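Local coordinates for sensor protein DivL (Caulobacter crescentus, PDB 4Q20) that is required for cell division and growth and phosphorylates the cell-cycle regulator CtrA, at residues Y49-P54 against T87-S92; A108-D113 against R150-R155. One frame throughout, in Å; residues are numbered along the deposited sequence.

How the interactions relate
Both interactions lie in the histidine-kinase part of DivL, one in each of its two modules. Interaction 1 joins helices 26-66 and 73-103, the hairpin of the HisKA dimerization and phosphoacceptor domain. Interaction 2 pairs strand 112-115 with strand 148-151 and the start of helix 153-170, in the GHKL-type ATP-binding region. They follow in series along the chain, interaction 1 closing before interaction 2 opens, and helix 73-103 runs on through a short connection to strand 112-115. Their centres are 27 Å apart and their nearest atoms about 10 Å, without touching. One contact thus holds the two helices of the hairpin together partway along their length, while the other fastens the chain emerging from it to the ATP-binding module.

Interaction 1 of 2, residues Y49-P54 against T87-S92; sequences YELRTP and TQLARS
Residues 49-54 and 87-92 face each other as nearly antiparallel helical segments, their axes 9.2 Å apart at closest approach and their N-to-C directions 171° apart. Glu50 lies level with Ser92 and Pro54 with Leu89, and the helix carrying Pro54 is kinked where the proline nitrogen can make no bond to the preceding turn. This is the helical hairpin of a HisKA domain. Tyr49, the experimentally established phosphotyrosine, is unmodified here and takes no part in the contact.

Leu89 holds the middle of the contact. CG anti to the backbone N (chi1 -177°) carries its branch toward helix 26-66, where Leu89 CD1 meets Leu51 CD2 at 3.6 Å, the two leucines crossing at about a right angle, whereas Leu89 CD2 rests 3.6 Å from Leu51 O. Nearer the backbone, Leu89 CB packs against Pro54 CB at 3.9 Å. The ring of Pro54 is bordered on another flank by the extended Gln88, whose amide NE2 comes within 3.6 Å of Pro54 CG as the two side chains cross almost perpendicularly.

At the other end, Glu50 reaches along to Ser92, with Glu50 OE2 3.5 Å from Ser92 OG, a proximity rather than a hydrogen bond. Ser92 OG instead donates to Gln88 O, one turn back, at 3.1 Å. That carbonyl also receives Ser92 N from the opposite face of its plane, so two donors grip it, and the bond from the hydroxyl helps to hold chi1 of Ser92 at -59°.

Around this buried seam the second subunit of the dimer adds further packing: its Val47 lies on Leu51 and its Leu55 on Leu89. On the side toward helix 153-170, Arg91 forms a salt bridge with Glu165, tying helix 73-103 to the ATP-binding domain.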
loop_
_atom_site.group_PDB
_atom_site.type_symbol
_atom_site.label_atom_id
_atom_site.label_comp_id
_atom_site.label_asym_id
_atom_site.label_seq_id
_atom_site.Cartn_x
_atom_site.Cartn_y
_atom_site.Cartn_z
ATOM N N TYR A 49 -2.417 -5.286 7.034
ATOM C CA TYR A 49 -3.853 -5.538 7.003
ATOM C C TYR A 49 -4.536 -4.419 6.183
ATOM O O TYR A 49 -5.368 -4.682 5.318
ATOM C CB TYR A 49 -4.416 -5.646 8.441
ATOM C CG TYR A 49 -5.909 -5.893 8.473
ATOM C CD1 TYR A 49 -6.425 -7.183 8.352
ATOM C CD2 TYR A 49 -6.812 -4.832 8.560
ATOM C CE1 TYR A 49 -7.804 -7.409 8.320
ATOM C CE2 TYR A 49 -8.190 -5.046 8.509
ATOM C CZ TYR A 49 -8.682 -6.336 8.400
ATOM O OH TYR A 49 -10.044 -6.549 8.393
ATOM N N GLU A 50 -4.135 -3.191 6.429
ATOM C CA GLU A 50 -4.619 -1.993 5.735
ATOM C C GLU A 50 -4.205 -1.951 4.258
ATOM O O GLU A 50 -4.782 -1.198 3.501
ATOM C CB GLU A 50 -4.072 -0.747 6.430
ATOM C CG GLU A 50 -4.715 -0.374 7.752
ATOM C CD GLU A 50 -4.390 1.055 8.136
ATOM O OE1 GLU A 50 -3.187 1.406 8.174
ATOM O OE2 GLU A 50 -5.342 1.854 8.293
ATOM N N LEU A 51 -3.187 -2.698 3.840
ATOM C CA LEU A 51 -2.809 -2.701 2.423
ATOM C C LEU A 51 -3.569 -3.761 1.661
ATOM O O LEU A 51 -4.036 -3.503 0.556
ATOM C CB LEU A 51 -1.300 -2.924 2.224
ATOM C CG LEU A 51 -0.317 -1.935 2.885
ATOM C CD1 LEU A 51 1.110 -2.279 2.500
ATOM C CD2 LEU A 51 -0.641 -0.478 2.544
ATOM N N ARG A 52 -3.704 -4.953 2.260
ATOM C CA ARG A 52 -4.299 -6.156 1.665
ATOM C C ARG A 52 -5.845 -6.176 1.651
ATOM O O ARG A 52 -6.418 -6.769 0.740
ATOM C CB ARG A 52 -3.788 -7.410 2.387
ATOM C CG ARG A 52 -2.326 -7.810 2.093
ATOM C CD ARG A 52 -1.915 -9.115 2.813
ATOM N NE ARG A 52 -1.889 -8.929 4.276
ATOM C CZ ARG A 52 -2.879 -9.243 5.119
ATOM N NH1 ARG A 52 -3.988 -9.819 4.668
ATOM N NH2 ARG A 52 -2.759 -8.994 6.419
ATOM N N THR A 53 -6.511 -5.556 2.626
ATOM C CA THR A 53 -7.985 -5.546 2.660
ATOM C C THR A 53 -8.572 -4.674 1.488
ATOM O O THR A 53 -9.326 -5.229 0.698
ATOM C CB THR A 53 -8.493 -5.120 4.046
ATOM O OG1 THR A 53 -7.872 -5.944 5.040
ATOM C CG2 THR A 53 -9.999 -5.198 4.155
ATOM N N PRO A 54 -8.232 -3.363 1.305
ATOM C CA PRO A 54 -8.760 -2.635 0.141
ATOM C C PRO A 54 -8.323 -3.258 -1.182
ATOM O O PRO A 54 -9.033 -3.148 -2.167
ATOM C CB PRO A 54 -8.163 -1.226 0.302
ATOM C CG PRO A 54 -7.757 -1.125 1.681
ATOM C CD PRO A 54 -7.361 -2.484 2.112
ATOM N N THR A 87 -8.973 4.746 -2.992
ATOM C CA THR A 87 -8.894 6.005 -2.246
ATOM C C THR A 87 -8.622 5.682 -0.741
ATOM O O THR A 87 -7.811 6.358 -0.109
ATOM C CB THR A 87 -10.217 6.809 -2.494
ATOM O OG1 THR A 87 -10.220 7.376 -3.805
ATOM C CG2 THR A 87 -10.427 7.875 -1.556
ATOM N N GLN A 88 -9.287 4.671 -0.180
ATOM C CA GLN A 88 -9.063 4.255 1.215
ATOM C C GLN A 88 -7.612 3.739 1.417
ATOM O O GLN A 88 -6.995 4.021 2.446
ATOM C CB GLN A 88 -10.085 3.174 1.598
ATOM C CG GLN A 88 -10.014 2.683 3.034
ATOM C CD GLN A 88 -10.645 1.314 3.167
ATOM O OE1 GLN A 88 -11.687 1.009 2.557
ATOM N NE2 GLN A 88 -10.016 0.443 3.955
ATOM N N LEU A 89 -7.072 3.006 0.437
ATOM C CA LEU A 89 -5.707 2.486 0.485
ATOM C C LEU A 89 -4.704 3.690 0.488
ATOM O O LEU A 89 -3.843 3.762 1.368
ATOM C CB LEU A 89 -5.507 1.498 -0.669
ATOM C CG LEU A 89 -4.160 0.741 -0.833
ATOM C CD1 LEU A 89 -3.436 0.544 0.479
ATOM C CD2 LEU A 89 -4.365 -0.587 -1.532
ATOM N N ALA A 90 -4.911 4.676 -0.402
ATOM C CA ALA A 90 -4.159 5.935 -0.504
ATOM C C ALA A 90 -4.152 6.709 0.834
ATOM O O ALA A 90 -3.095 7.168 1.258
ATOM C CB ALA A 90 -4.752 6.812 -1.606
ATOM N N ARG A 91 -5.301 6.827 1.504
ATOM C CA ARG A 91 -5.403 7.489 2.813
ATOM C C ARG A 91 -4.625 6.752 3.890
ATOM O O ARG A 91 -3.943 7.403 4.669
ATOM C CB ARG A 91 -6.846 7.626 3.263
ATOM C CG ARG A 91 -7.633 8.586 2.414
ATOM C CD ARG A 91 -8.888 8.957 3.161
ATOM N NE ARG A 91 -9.965 9.291 2.233
ATOM C CZ ARG A 91 -10.932 8.454 1.876
ATOM N NH1 ARG A 91 -10.970 7.209 2.375
ATOM N NH2 ARG A 91 -11.875 8.849 1.033
ATOM N N SER A 92 -4.683 5.417 3.911
ATOM C CA SER A 92 -3.915 4.614 4.860
ATOM C C SER A 92 -2.404 4.859 4.706
ATOM O O SER A 92 -1.732 5.027 5.718
ATOM C CB SER A 92 -4.239 3.128 4.704
ATOM O OG SER A 92 -5.618 2.872 4.923
#

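Interaction 2 of 2, residues A108-D113 against R150-R155; sequences ALEIED and RGDGKR
Glu112 and Gly151 form an antiparallel hydrogen-bonded pair, and Asp113 and Arg150 the adjoining non-hydrogen-bonded pair, in a two-stranded antiparallel sheet made by strands 112-115 and 148-151. The sheet belongs to the GHKL-type ATPase region, and its second strand leads through Asp152 into helix 153-170. Glu112 N donates to Gly151 O at 2.9 Å, and Gly151 N returns a bond to Glu112 O at 3.0 Å.

Just past Gly151, where strand 148-151 gives way to helix 153-170, Asp152 continues the link with its side chain. Its CG lies anti to the backbone N (chi1 -170°), which brings the carboxylate across to the chain of residues 108-113. Asp152 OD2 accepts from Glu110 N at 2.7 Å with an almost straight N-H...O angle of 176°, the donor arriving on the anti side and somewhat out of the carboxylate plane. The other oxygen, OD1, caps the helix: Arg155 N donates to it from above that plane. One acidic N-cap residue therefore binds the incoming chain and the first helical turn together. The two N-H donors and the helix start would probably favour its charged form, against the opposing effect of the nearby Glu110 carboxylate.

Leu109 lies beside this carboxylate, its CD2 3.9 Å from Arg155 CG. The same leucine also touches Leu232 and His233, and the backbone N of Asp152 is hydrogen-bonded to His233 NE2, linking the contact to the end of helix 222-232. The polar end of Arg155 turns to Gln158 instead.

On the Asp113 side, Arg150 CG comes to 3.4 Å from Asp113 OD1, but the carboxylate and guanidinium planes stand 89° apart and their charged atoms do not touch. A methyl borders one edge of that guanidinium: Ile111 CG2 lies in its plane, 3.5 Å from Arg150 NE and 3.5 Å from Arg150 NH2.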
loop_
_atom_site.group_PDB
_atom_site.type_symbol
_atom_site.label_atom_id
_atom_site.label_comp_id
_atom_site.label_asym_id
_atom_site.label_seq_id
_atom_site.Cartn_x
_atom_site.Cartn_y
_atom_site.Cartn_z
ATOM N N ALA A 108 5.520 20.653 11.259
ATOM C CA ALA A 108 5.276 22.015 11.700
ATOM C C ALA A 108 4.107 22.564 10.899
ATOM O O ALA A 108 4.045 22.366 9.676
ATOM C CB ALA A 108 6.522 22.868 11.514
ATOM N N LEU A 109 3.145 23.185 11.597
ATOM C CA LEU A 109 1.952 23.737 10.957
ATOM C C LEU A 109 2.235 25.106 10.326
ATOM O O LEU A 109 3.049 25.878 10.838
ATOM C CB LEU A 109 0.760 23.853 11.945
ATOM C CG LEU A 109 0.377 22.648 12.810
ATOM C CD1 LEU A 109 -0.739 23.018 13.764
ATOM C CD2 LEU A 109 -0.043 21.446 11.969
ATOM N N GLU A 110 1.546 25.390 9.212
ATOM C CA GLU A 110 1.562 26.648 8.471
ATOM C C GLU A 110 0.301 27.435 8.860
ATOM O O GLU A 110 -0.723 27.319 8.180
ATOM C CB GLU A 110 1.595 26.363 6.960
ATOM C CG GLU A 110 2.863 25.722 6.433
ATOM C CD GLU A 110 2.839 25.561 4.926
ATOM O OE1 GLU A 110 3.457 26.403 4.236
ATOM O OE2 GLU A 110 2.151 24.639 4.430
ATOM N N ILE A 111 0.366 28.203 9.977
ATOM C CA ILE A 111 -0.764 28.944 10.554
ATOM C C ILE A 111 -1.179 30.174 9.695
ATOM O O ILE A 111 -0.383 31.093 9.459
ATOM C CB ILE A 111 -0.499 29.333 12.047
ATOM C CG1 ILE A 111 -0.083 28.102 12.909
ATOM C CG2 ILE A 111 -1.703 30.059 12.686
ATOM C CD1 ILE A 111 -1.078 26.880 12.923
ATOM N N GLU A 112 -2.463 30.170 9.265
ATOM C CA GLU A 112 -3.111 31.212 8.459
ATOM C C GLU A 112 -4.635 31.286 8.755
ATOM O O GLU A 112 -5.184 30.398 9.416
ATOM C CB GLU A 112 -2.851 30.973 6.959
ATOM C CG GLU A 112 -3.749 29.929 6.307
ATOM C CD GLU A 112 -3.032 29.015 5.337
ATOM O OE1 GLU A 112 -1.827 29.243 5.082
ATOM O OE2 GLU A 112 -3.697 28.124 4.759
ATOM N N ASP A 113 -5.309 32.333 8.237
ATOM C CA ASP A 113 -6.748 32.573 8.403
ATOM C C ASP A 113 -7.587 31.574 7.578
ATOM O O ASP A 113 -7.445 31.486 6.350
ATOM C CB ASP A 113 -7.112 34.025 8.026
ATOM C CG ASP A 113 -6.379 35.078 8.835
ATOM O OD1 ASP A 113 -6.526 35.084 10.079
ATOM O OD2 ASP A 113 -5.683 35.918 8.222
ATOM N N ARG A 150 -7.704 30.494 13.055
ATOM C CA ARG A 150 -6.305 30.525 12.623
ATOM C C ARG A 150 -5.647 29.179 12.876
ATOM O O ARG A 150 -5.510 28.751 14.024
ATOM C CB ARG A 150 -5.515 31.680 13.251
ATOM C CG ARG A 150 -5.312 32.814 12.244
ATOM C CD ARG A 150 -4.308 33.859 12.681
ATOM N NE ARG A 150 -2.965 33.301 12.826
ATOM C CZ ARG A 150 -1.875 34.015 13.087
ATOM N NH1 ARG A 150 -1.950 35.336 13.215
ATOM N NH2 ARG A 150 -0.699 33.416 13.214
ATOM N N GLY A 151 -5.291 28.512 11.782
ATOM C CA GLY A 151 -4.696 27.185 11.765
ATOM C C GLY A 151 -4.130 26.814 10.412
ATOM O O GLY A 151 -3.950 27.671 9.539
ATOM N N ASP A 152 -3.831 25.523 10.243
ATOM C CA ASP A 152 -3.282 24.960 9.016
ATOM C C ASP A 152 -4.440 24.378 8.217
ATOM O O ASP A 152 -5.086 23.448 8.676
ATOM C CB ASP A 152 -2.204 23.904 9.359
ATOM C CG ASP A 152 -1.374 23.391 8.198
ATOM O OD1 ASP A 152 -1.952 22.800 7.270
ATOM O OD2 ASP A 152 -0.135 23.456 8.285
ATOM N N GLY A 153 -4.720 24.974 7.061
ATOM C CA GLY A 153 -5.806 24.578 6.169
ATOM C C GLY A 153 -5.760 23.142 5.697
ATOM O O GLY A 153 -6.781 22.441 5.718
ATOM N N LYS A 154 -4.571 22.698 5.275
ATOM C CA LYS A 154 -4.353 21.346 4.788
ATOM C C LYS A 154 -4.618 20.340 5.886
ATOM O O LYS A 154 -5.338 19.371 5.665
ATOM C CB LYS A 154 -2.918 21.180 4.238
ATOM C CG LYS A 154 -2.722 19.854 3.518
ATOM C CD LYS A 154 -1.297 19.354 3.521
ATOM C CE LYS A 154 -1.211 18.028 2.800
ATOM N NZ LYS A 154 0.183 17.532 2.697
ATOM N N ARG A 155 -4.052 20.581 7.073
ATOM C CA ARG A 155 -4.156 19.664 8.195
ATOM C C ARG A 155 -5.557 19.625 8.763
ATOM O O ARG A 155 -6.016 18.536 9.102
ATOM C CB ARG A 155 -3.111 19.970 9.280
ATOM C CG ARG A 155 -1.654 19.829 8.780
ATOM C CD ARG A 155 -1.334 18.548 7.987
ATOM N NE ARG A 155 0.021 18.591 7.400
ATOM C CZ ARG A 155 0.587 17.574 6.769
ATOM N NH1 ARG A 155 -0.061 16.427 6.630
ATOM N NH2 ARG A 155 1.821 17.683 6.302
#